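Local structure of putative O-GlcNAcase nagJ (Clostridium perfringens, 6PV5) at residues W303-N308 and V340-S345; L335-V340 and I368-T373; Q313-L318 and K358-T363. The protein belongs to glycoside hydrolase family 84 and probably has hexosaminidase activity, this chain covering the N-terminal, catalytic and post-catalytic parts of a longer protein. All blocks are in the same frame, centred on the assembly; numbering follows the deposited sequence.

How the contacts relate
The three contacts lie in neighbouring beta-alpha units of the parallel eight-stranded barrel, the catalytic part of the chain. Contact 2 pairs strands 336-338 and 369-372, contact 3 packs helices 311-326 and 355-363 outside them, and contact 1 joins the loops that follow strands 298-302 and 336-338. Their centres are about 10 Å (contacts 1 and 2), about 13 Å (1 and 3) and about 11 Å (2 and 3) apart. Along the chain the order is 303-308, 313-318, 335-340, 340-345, 358-363 and 368-373, and Val340 belongs to both contact 1 and contact 2. Barrel wall, outer helices and the loop with the predicted proton donor Asp305 thus form one continuous packed region.

Contact 1. Residues W303-N308 and V340-S345; sequences WDDIEN and VEYWGS. With EDO (1,2-ethanediol), chain F.
Val340 O receives a 2.7 Å hydrogen bond from a water molecule, and the same water accepts from Asp305 N at 3.1 Å, so the two loops are tied backbone to backbone through solvent. Beside this bridge Val340 CG2 is wedged between two carbonyls, lying 3.5 Å from both Trp303 O and Asn308 O, with Trp303 CB and Ile306 CG1 just beyond. The side chain of Asn308 takes no part in this wedge; its OD1 bonds to Gln314 NE2. Glu341 OE2 accepts from O1 of a 1,2-ethanediol, probably carried over from crystallisation, at 2.6 Å and forms a salt bridge with Arg309. These loops follow strands 298-302 and 336-338 of a TIM barrel, at the C-terminal strand ends where the active sites of such barrels lie, and Asp305 is the predicted proton donor. Its OD1 lies 3.0 Å from Tyr342 OH, at the ring edge near its plane, with the carboxylate turned 85° from the ring. Tyr342 CG sits between its backbone N and carbonyl carbon (chi1 54°), which lays the ring along the other loop with CD1 3.9 Å from Asp304 CB. One face of that ring is covered by Trp343 CE3, 3.6 Å above its centre.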
loop_
_atom_site.group_PDB
_atom_site.type_symbol
_atom_site.label_atom_id
_atom_site.label_comp_id
_atom_site.label_asym_id
_atom_site.label_seq_id
_atom_site.Cartn_x
_atom_site.Cartn_y
_atom_site.Cartn_z
ATOM N N TRP A 303 -5.357 17.819 -11.893
ATOM C CA TRP A 303 -4.621 18.911 -12.526
ATOM C C TRP A 303 -3.118 18.840 -12.238
ATOM O O TRP A 303 -2.403 19.813 -12.444
ATOM C CB TRP A 303 -5.183 20.279 -12.116
ATOM C CG TRP A 303 -6.675 20.380 -12.236
ATOM C CD1 TRP A 303 -7.590 20.203 -11.239
ATOM C CD2 TRP A 303 -7.426 20.633 -13.436
ATOM N NE1 TRP A 303 -8.858 20.351 -11.729
ATOM C CE2 TRP A 303 -8.791 20.627 -13.072
ATOM C CE3 TRP A 303 -7.083 20.898 -14.771
ATOM C CZ2 TRP A 303 -9.809 20.866 -13.998
ATOM C CZ3 TRP A 303 -8.090 21.118 -15.691
ATOM C CH2 TRP A 303 -9.430 21.100 -15.301
ATOM N N ASP A 304 -2.634 17.712 -11.720
ATOM C CA ASP A 304 -1.216 17.622 -11.399
ATOM C C ASP A 304 -0.399 17.700 -12.685
ATOM O O ASP A 304 -0.758 17.109 -13.703
ATOM C CB ASP A 304 -0.863 16.356 -10.611
ATOM C CG ASP A 304 -1.136 15.054 -11.352
ATOM O OD1 ASP A 304 -2.276 14.869 -11.814
ATOM O OD2 ASP A 304 -0.210 14.225 -11.450
ATOM N N ASP A 305 0.711 18.440 -12.619
ATOM C CA ASP A 305 1.691 18.426 -13.692
ATOM C C ASP A 305 1.053 18.861 -15.021
ATOM O O ASP A 305 1.061 18.100 -15.983
ATOM C CB ASP A 305 2.402 17.063 -13.785
ATOM C CG ASP A 305 3.032 16.529 -12.501
ATOM O OD1 ASP A 305 3.846 17.260 -11.862
ATOM O OD2 ASP A 305 2.738 15.357 -12.163
ATOM N N ILE A 306 0.519 20.092 -15.062
ATOM C CA ILE A 306 0.136 20.749 -16.302
ATOM C C ILE A 306 0.615 22.201 -16.307
ATOM O O ILE A 306 1.355 22.635 -15.416
ATOM C CB ILE A 306 -1.382 20.675 -16.552
ATOM C CG1 ILE A 306 -2.178 21.271 -15.386
ATOM C CG2 ILE A 306 -1.804 19.252 -16.891
ATOM C CD1 ILE A 306 -3.504 21.869 -15.778
ATOM N N GLU A 307 0.134 22.942 -17.321
ATOM C CA GLU A 307 0.566 24.294 -17.637
ATOM C C GLU A 307 -0.331 25.329 -16.955
ATOM O O GLU A 307 0.171 26.255 -16.320
ATOM C CB GLU A 307 0.588 24.509 -19.153
ATOM N N ASN A 308 -1.655 25.185 -17.109
ATOM C CA ASN A 308 -2.591 26.200 -16.649
ATOM C C ASN A 308 -2.463 26.427 -15.135
ATOM O O ASN A 308 -2.390 25.502 -14.328
ATOM C CB ASN A 308 -4.007 25.951 -17.185
ATOM C CG ASN A 308 -5.085 26.639 -16.375
ATOM O OD1 ASN A 308 -5.798 25.994 -15.610
ATOM N ND2 ASN A 308 -5.205 27.950 -16.515
ATOM N N VAL A 340 -2.745 21.764 -8.958
ATOM C CA VAL A 340 -1.464 22.072 -9.565
ATOM C C VAL A 340 -0.400 22.153 -8.462
ATOM O O VAL A 340 0.674 21.584 -8.617
ATOM C CB VAL A 340 -1.532 23.362 -10.410
ATOM C CG1 VAL A 340 -0.154 23.847 -10.835
ATOM C CG2 VAL A 340 -2.439 23.209 -11.622
ATOM N N GLU A 341 -0.714 22.848 -7.356
ATOM C CA GLU A 341 0.186 22.981 -6.217
ATOM C C GLU A 341 -0.093 21.833 -5.252
ATOM O O GLU A 341 -0.839 21.989 -4.290
ATOM C CB GLU A 341 0.080 24.383 -5.586
ATOM C CG GLU A 341 0.614 25.493 -6.485
ATOM C CD GLU A 341 0.388 26.961 -6.117
ATOM O OE1 GLU A 341 -0.405 27.266 -5.191
ATOM O OE2 GLU A 341 1.001 27.813 -6.780
ATOM N N TYR A 342 0.489 20.655 -5.518
ATOM C CA TYR A 342 -0.007 19.473 -4.838
ATOM C C TYR A 342 0.881 19.084 -3.667
ATOM O O TYR A 342 0.534 18.153 -2.956
ATOM C CB TYR A 342 -0.229 18.285 -5.779
ATOM C CG TYR A 342 0.951 17.884 -6.628
ATOM C CD1 TYR A 342 1.091 18.356 -7.923
ATOM C CD2 TYR A 342 1.929 17.028 -6.133
ATOM C CE1 TYR A 342 2.182 18.009 -8.706
ATOM C CE2 TYR A 342 3.014 16.660 -6.907
ATOM C CZ TYR A 342 3.148 17.155 -8.187
ATOM O OH TYR A 342 4.247 16.804 -8.916
ATOM N N TRP A 343 2.007 19.783 -3.477
ATOM C CA TRP A 343 2.806 19.558 -2.278
ATOM C C TRP A 343 2.749 20.786 -1.366
ATOM O O TRP A 343 2.548 21.905 -1.822
ATOM C CB TRP A 343 4.231 19.069 -2.620
ATOM C CG TRP A 343 5.112 20.042 -3.341
ATOM C CD1 TRP A 343 6.062 20.847 -2.779
ATOM C CD2 TRP A 343 5.144 20.323 -4.752
ATOM N NE1 TRP A 343 6.669 21.617 -3.728
ATOM C CE2 TRP A 343 6.155 21.285 -4.956
ATOM C CE3 TRP A 343 4.443 19.840 -5.866
ATOM C CZ2 TRP A 343 6.464 21.789 -6.218
ATOM C CZ3 TRP A 343 4.753 20.338 -7.115
ATOM C CH2 TRP A 343 5.739 21.310 -7.288
ATOM N N GLY A 344 2.853 20.559 -0.059
ATOM C CA GLY A 344 2.659 21.614 0.923
ATOM C C GLY A 344 3.471 22.877 0.644
ATOM O O GLY A 344 2.924 23.987 0.652
ATOM N N SER A 345 4.772 22.701 0.388
ATOM C CA SER A 345 5.643 23.845 0.155
ATOM C C SER A 345 5.243 24.647 -1.084
ATOM O O SER A 345 5.453 25.864 -1.111
ATOM C CB SER A 345 7.093 23.437 0.120
ATOM O OG SER A 345 7.440 22.891 1.388
HETATM C C1 EDO F . 1.352 31.127 -7.453
HETATM O O1 EDO F . 0.316 30.342 -6.933
HETATM C C2 EDO F . 1.140 31.090 -8.862
HETATM O O2 EDO F . -0.184 31.550 -8.987
HETATM O O HOH W 1 1.780 20.798 -10.895
#

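Contact 2. Residues L335-V340 and I368-T373; sequences LITVPV and IEVMWT
Thr337 links to the neighbouring strand through both of its backbone polar groups: its N donates to Glu369 O at 2.8 Å, and its O accepts from Met371 N at 3.0 Å, a bond lying in the carbonyl plane. Glu369 N completes the ladder by donating to Leu335 O. Glu369 O and Thr337 O each also meet a CA-H of the opposite strand, from Ile336 and Val370 respectively. The bridges are parallel, with the short strand axes turned 35° against each other.

The face that carries Ile336 and Glu369 turns toward the inside of the barrel. There Met371, bent at its last torsion (chi3 -62°), folds its methyl back across to the other strand, so that CE rests 3.6 Å from Ile336 CG2. Ile336 CG1 leans on Glu369 CB at 4.0 Å, whereas the Glu369 carboxylate turns off to a salt bridge with Lys187. On the face of Thr337 and Val370 the two side chains lie side by side, CG2 of Thr337 being 3.8 Å from CG2 of Val370. Thr337 holds its OG1 anti to the backbone N (chi1 -167°), and that hydroxyl bonds to Ile301 O while the methyl takes the apolar contact. Further along, Pro339 packs CG at 3.8 Å from Val370 CG1, and its CD lies 3.3 Å from Met371 O.

Beyond this first shell, strand 298-302 flanks 336-338, and strand 399-403 flanks 369-372, as adjoining staves of the closed TIM barrel. Leu318 of helix 311-326 covers Leu335 and Thr337, and Tyr395 of helix 385-395 covers Pro339 and Val370. Main-chain bonds thus fix the register, Ile301 O satisfies the buried Thr337 hydroxyl and Lys187 the Glu369 charge, so that the remaining side-chain contacts between the strands are mainly apolar.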
loop_
_atom_site.group_PDB
_atom_site.type_symbol
_atom_site.label_atom_id
_atom_site.label_comp_id
_atom_site.label_asym_id
_atom_site.label_seq_id
_atom_site.Cartn_x
_atom_site.Cartn_y
_atom_site.Cartn_z
ATOM N N LEU A 335 -16.448 13.281 -5.948
ATOM C CA LEU A 335 -15.396 13.541 -6.911
ATOM C C LEU A 335 -14.074 13.683 -6.154
ATOM O O LEU A 335 -14.064 14.087 -4.990
ATOM C CB LEU A 335 -15.721 14.852 -7.624
ATOM C CG LEU A 335 -14.717 15.321 -8.680
ATOM C CD1 LEU A 335 -14.656 14.350 -9.849
ATOM C CD2 LEU A 335 -15.072 16.707 -9.193
ATOM N N ILE A 336 -12.974 13.333 -6.833
ATOM C CA ILE A 336 -11.636 13.405 -6.264
ATOM C C ILE A 336 -10.805 14.281 -7.182
ATOM O O ILE A 336 -10.972 14.213 -8.397
ATOM C CB ILE A 336 -11.035 11.990 -6.169
ATOM C CG1 ILE A 336 -11.760 11.142 -5.122
ATOM C CG2 ILE A 336 -9.528 12.054 -5.935
ATOM C CD1 ILE A 336 -11.358 9.675 -5.138
ATOM N N THR A 337 -9.948 15.127 -6.600
ATOM C CA THR A 337 -9.090 15.950 -7.442
ATOM C C THR A 337 -7.675 16.018 -6.865
ATOM O O THR A 337 -7.437 15.617 -5.726
ATOM C CB THR A 337 -9.686 17.354 -7.648
ATOM O OG1 THR A 337 -8.970 17.994 -8.701
ATOM C CG2 THR A 337 -9.623 18.234 -6.421
ATOM N N VAL A 338 -6.751 16.550 -7.671
ATOM C CA VAL A 338 -5.420 16.909 -7.203
ATOM C C VAL A 338 -5.056 18.247 -7.836
ATOM O O VAL A 338 -5.172 18.424 -9.046
ATOM C CB VAL A 338 -4.345 15.821 -7.473
ATOM C CG1 VAL A 338 -4.167 15.553 -8.952
ATOM C CG2 VAL A 338 -2.991 16.211 -6.884
ATOM N N PRO A 339 -4.591 19.224 -7.027
ATOM C CA PRO A 339 -4.293 20.563 -7.527
ATOM C C PRO A 339 -2.979 20.619 -8.304
ATOM O O PRO A 339 -2.199 19.665 -8.287
ATOM C CB PRO A 339 -4.189 21.438 -6.268
ATOM C CG PRO A 339 -4.407 20.519 -5.083
ATOM C CD PRO A 339 -4.395 19.095 -5.583
ATOM N N VAL A 340 -2.745 21.764 -8.958
ATOM C CA VAL A 340 -1.464 22.072 -9.565
ATOM C C VAL A 340 -0.400 22.153 -8.462
ATOM O O VAL A 340 0.674 21.584 -8.617
ATOM C CB VAL A 340 -1.532 23.362 -10.410
ATOM C CG1 VAL A 340 -0.154 23.847 -10.835
ATOM C CG2 VAL A 340 -2.439 23.209 -11.622
ATOM N N ILE A 368 -15.839 17.917 -2.356
ATOM C CA ILE A 368 -14.882 17.373 -3.310
ATOM C C ILE A 368 -13.600 17.029 -2.556
ATOM O O ILE A 368 -13.098 17.854 -1.807
ATOM C CB ILE A 368 -14.620 18.352 -4.467
ATOM C CG1 ILE A 368 -15.888 18.603 -5.295
ATOM C CG2 ILE A 368 -13.451 17.864 -5.321
ATOM C CD1 ILE A 368 -15.782 19.772 -6.271
ATOM N N GLU A 369 -13.083 15.810 -2.777
ATOM C CA GLU A 369 -11.899 15.298 -2.105
ATOM C C GLU A 369 -10.665 15.838 -2.819
ATOM O O GLU A 369 -10.683 15.969 -4.039
ATOM C CB GLU A 369 -11.939 13.768 -2.077
ATOM C CG GLU A 369 -13.268 13.217 -1.566
ATOM C CD GLU A 369 -13.456 13.315 -0.057
ATOM O OE1 GLU A 369 -12.647 14.014 0.608
ATOM O OE2 GLU A 369 -14.397 12.681 0.463
ATOM N N VAL A 370 -9.634 16.194 -2.032
ATOM C CA VAL A 370 -8.404 16.792 -2.537
ATOM C C VAL A 370 -7.200 16.010 -2.011
ATOM O O VAL A 370 -7.044 15.839 -0.799
ATOM C CB VAL A 370 -8.276 18.289 -2.193
ATOM C CG1 VAL A 370 -7.016 18.904 -2.789
ATOM C CG2 VAL A 370 -9.476 19.078 -2.699
ATOM N N MET A 371 -6.344 15.585 -2.956
ATOM C CA MET A 371 -5.140 14.808 -2.686
ATOM C C MET A 371 -3.942 15.748 -2.634
ATOM O O MET A 371 -3.860 16.722 -3.378
ATOM C CB MET A 371 -4.920 13.731 -3.764
ATOM C CG MET A 371 -6.002 12.644 -3.699
ATOM S SD MET A 371 -5.820 11.242 -4.870
ATOM C CE MET A 371 -5.926 12.026 -6.475
ATOM N N TRP A 372 -3.026 15.461 -1.712
ATOM C CA TRP A 372 -1.756 16.160 -1.720
ATOM C C TRP A 372 -0.674 15.177 -1.285
ATOM O O TRP A 372 -0.994 14.093 -0.786
ATOM C CB TRP A 372 -1.847 17.428 -0.844
ATOM C CG TRP A 372 -1.153 17.415 0.487
ATOM C CD1 TRP A 372 -0.116 18.227 0.862
ATOM C CD2 TRP A 372 -1.502 16.653 1.661
ATOM N NE1 TRP A 372 0.217 18.007 2.175
ATOM C CE2 TRP A 372 -0.595 17.026 2.682
ATOM C CE3 TRP A 372 -2.460 15.667 1.942
ATOM C CZ2 TRP A 372 -0.627 16.461 3.957
ATOM C CZ3 TRP A 372 -2.495 15.114 3.202
ATOM C CH2 TRP A 372 -1.594 15.501 4.198
ATOM N N THR A 373 0.598 15.536 -1.506
ATOM C CA THR A 373 1.648 14.541 -1.311
ATOM C C THR A 373 2.380 14.710 0.023
ATOM O O THR A 373 3.244 13.890 0.355
ATOM C CB THR A 373 2.625 14.561 -2.497
ATOM O OG1 THR A 373 3.183 15.877 -2.579
ATOM C CG2 THR A 373 1.972 14.176 -3.812
#

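Contact 3. Residues Q313-L318 and K358-T363; sequences QQAEVL and KEFAET
Helices 313-318 and 358-363 run nearly side by side in the same direction, their short axes 8.4 Å apart at closest approach and inclined by 24°. The backbones come nearest where Ala315 faces Phe360, and the small Ala315 side chain permits this approach: its CB lies 3.7 Å from Phe360 O and 3.6 Å from Thr363 CB. Phe360 carries its ring anti to the backbone N (chi1 -173°), which swings it along the neighbouring helix. There Leu318, crossing it at about a right angle, brings CD1 to 3.6 Å from CZ of the ring, while Gln314 CB meets the ring at its edge, 4.1 Å from CE1. Phe360 also meets the ring of Tyr356, their planes only about 10° apart, and touches Tyr395 of helix 385-395.

The two segments belong to helices 311-326 and 355-363, consecutive members of the outer layer of the TIM barrel, each leading into the next strand of the wall. Leu318 and Phe360 both reach Thr337 on strand 336-338, so the seam between the helices is closed on its inner side by the barrel.

Toward the outside the seam is carried by Thr363. Its OG1 donates a 2.7 Å hydrogen bond to Glu359 O, one turn earlier, a carbonyl that also accepts from Thr363 N. This fixes the side-chain rotation and turns CG2 to the other helix, 3.9 Å from the aliphatic CG of Glu316. Gln314 instead sends its amide, the partner of Asn308, beyond the seam, where OE1 bonds to the hydroxyl of Tyr356.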
loop_
_atom_site.group_PDB
_atom_site.type_symbol
_atom_site.label_atom_id
_atom_site.label_comp_id
_atom_site.label_asym_id
_atom_site.label_seq_id
_atom_site.Cartn_x
_atom_site.Cartn_y
_atom_site.Cartn_z
ATOM N N GLN A 313 -10.754 28.768 -12.511
ATOM C CA GLN A 313 -11.316 28.046 -13.647
ATOM C C GLN A 313 -11.285 26.538 -13.415
ATOM O O GLN A 313 -12.253 25.845 -13.743
ATOM C CB GLN A 313 -10.608 28.446 -14.945
ATOM C CG GLN A 313 -10.855 29.905 -15.308
ATOM C CD GLN A 313 -10.041 30.453 -16.455
ATOM O OE1 GLN A 313 -8.826 30.287 -16.533
ATOM N NE2 GLN A 313 -10.709 31.159 -17.350
ATOM N N GLN A 314 -10.190 26.031 -12.824
ATOM C CA GLN A 314 -10.094 24.598 -12.566
ATOM C C GLN A 314 -11.122 24.177 -11.514
ATOM O O GLN A 314 -11.757 23.131 -11.639
ATOM C CB GLN A 314 -8.676 24.180 -12.151
ATOM C CG GLN A 314 -7.613 24.426 -13.221
ATOM C CD GLN A 314 -6.206 24.211 -12.713
ATOM O OE1 GLN A 314 -5.980 23.723 -11.606
ATOM N NE2 GLN A 314 -5.233 24.542 -13.547
ATOM N N ALA A 315 -11.260 24.982 -10.454
ATOM C CA ALA A 315 -12.195 24.652 -9.397
ATOM C C ALA A 315 -13.621 24.723 -9.940
ATOM O O ALA A 315 -14.466 23.902 -9.574
ATOM C CB ALA A 315 -11.997 25.572 -8.220
ATOM N N GLU A 316 -13.868 25.695 -10.823
ATOM C CA GLU A 316 -15.203 25.858 -11.384
ATOM C C GLU A 316 -15.597 24.654 -12.240
ATOM O O GLU A 316 -16.710 24.149 -12.085
ATOM C CB GLU A 316 -15.364 27.201 -12.101
ATOM C CG GLU A 316 -15.513 28.342 -11.114
ATOM C CD GLU A 316 -15.590 29.719 -11.748
ATOM O OE1 GLU A 316 -15.421 29.810 -12.993
ATOM O OE2 GLU A 316 -15.825 30.701 -10.993
ATOM N N VAL A 317 -14.676 24.187 -13.105
ATOM C CA VAL A 317 -14.896 22.981 -13.898
ATOM C C VAL A 317 -15.275 21.843 -12.960
ATOM O O VAL A 317 -16.238 21.132 -13.231
ATOM C CB VAL A 317 -13.689 22.618 -14.788
ATOM C CG1 VAL A 317 -13.674 21.144 -15.181
ATOM C CG2 VAL A 317 -13.597 23.512 -16.015
ATOM N N LEU A 318 -14.555 21.729 -11.831
ATOM C CA LEU A 318 -14.806 20.679 -10.851
ATOM C C LEU A 318 -16.175 20.833 -10.181
ATOM O O LEU A 318 -16.844 19.833 -9.916
ATOM C CB LEU A 318 -13.702 20.667 -9.778
ATOM C CG LEU A 318 -12.303 20.184 -10.195
ATOM C CD1 LEU A 318 -11.335 20.291 -9.019
ATOM C CD2 LEU A 318 -12.328 18.736 -10.682
ATOM N N LYS A 358 -4.959 29.693 -3.080
ATOM C CA LYS A 358 -5.954 30.558 -2.472
ATOM C C LYS A 358 -7.240 30.478 -3.299
ATOM O O LYS A 358 -8.291 30.164 -2.778
ATOM C CB LYS A 358 -5.406 31.983 -2.359
ATOM C CG LYS A 358 -6.390 33.024 -1.853
ATOM C CD LYS A 358 -5.770 34.400 -1.702
ATOM C CE LYS A 358 -6.763 35.431 -1.207
ATOM N NZ LYS A 358 -7.496 34.947 -0.011
ATOM N N GLU A 359 -7.113 30.705 -4.599
ATOM C CA GLU A 359 -8.233 30.720 -5.522
ATOM C C GLU A 359 -8.829 29.325 -5.682
ATOM O O GLU A 359 -10.051 29.176 -5.648
ATOM C CB GLU A 359 -7.763 31.312 -6.849
ATOM C CG GLU A 359 -7.227 32.719 -6.669
ATOM C CD GLU A 359 -6.995 33.476 -7.957
ATOM O OE1 GLU A 359 -6.997 32.826 -9.029
ATOM O OE2 GLU A 359 -6.808 34.719 -7.882
ATOM N N PHE A 360 -7.967 28.305 -5.837
ATOM C CA PHE A 360 -8.455 26.945 -5.992
ATOM C C PHE A 360 -9.246 26.524 -4.752
ATOM O O PHE A 360 -10.376 26.040 -4.876
ATOM C CB PHE A 360 -7.337 25.971 -6.400
ATOM C CG PHE A 360 -7.797 24.571 -6.735
ATOM C CD1 PHE A 360 -8.315 24.265 -7.989
ATOM C CD2 PHE A 360 -7.722 23.547 -5.794
ATOM C CE1 PHE A 360 -8.738 22.971 -8.281
ATOM C CE2 PHE A 360 -8.130 22.251 -6.094
ATOM C CZ PHE A 360 -8.631 21.963 -7.346
ATOM N N ALA A 361 -8.659 26.710 -3.559
ATOM C CA ALA A 361 -9.271 26.226 -2.331
ATOM C C ALA A 361 -10.551 27.004 -1.991
ATOM O O ALA A 361 -11.523 26.424 -1.514
ATOM C CB ALA A 361 -8.281 26.286 -1.191
ATOM N N GLU A 362 -10.531 28.321 -2.205
ATOM C CA GLU A 362 -11.657 29.177 -1.855
ATOM C C GLU A 362 -12.847 28.853 -2.752
ATOM O O GLU A 362 -13.968 28.822 -2.270
ATOM C CB GLU A 362 -11.275 30.652 -1.995
ATOM N N THR A 363 -12.593 28.580 -4.042
ATOM C CA THR A 363 -13.656 28.293 -4.995
ATOM C C THR A 363 -14.243 26.889 -4.837
ATOM O O THR A 363 -15.423 26.702 -5.103
ATOM C CB THR A 363 -13.166 28.472 -6.433
ATOM O OG1 THR A 363 -12.529 29.739 -6.454
ATOM C CG2 THR A 363 -14.261 28.425 -7.473
#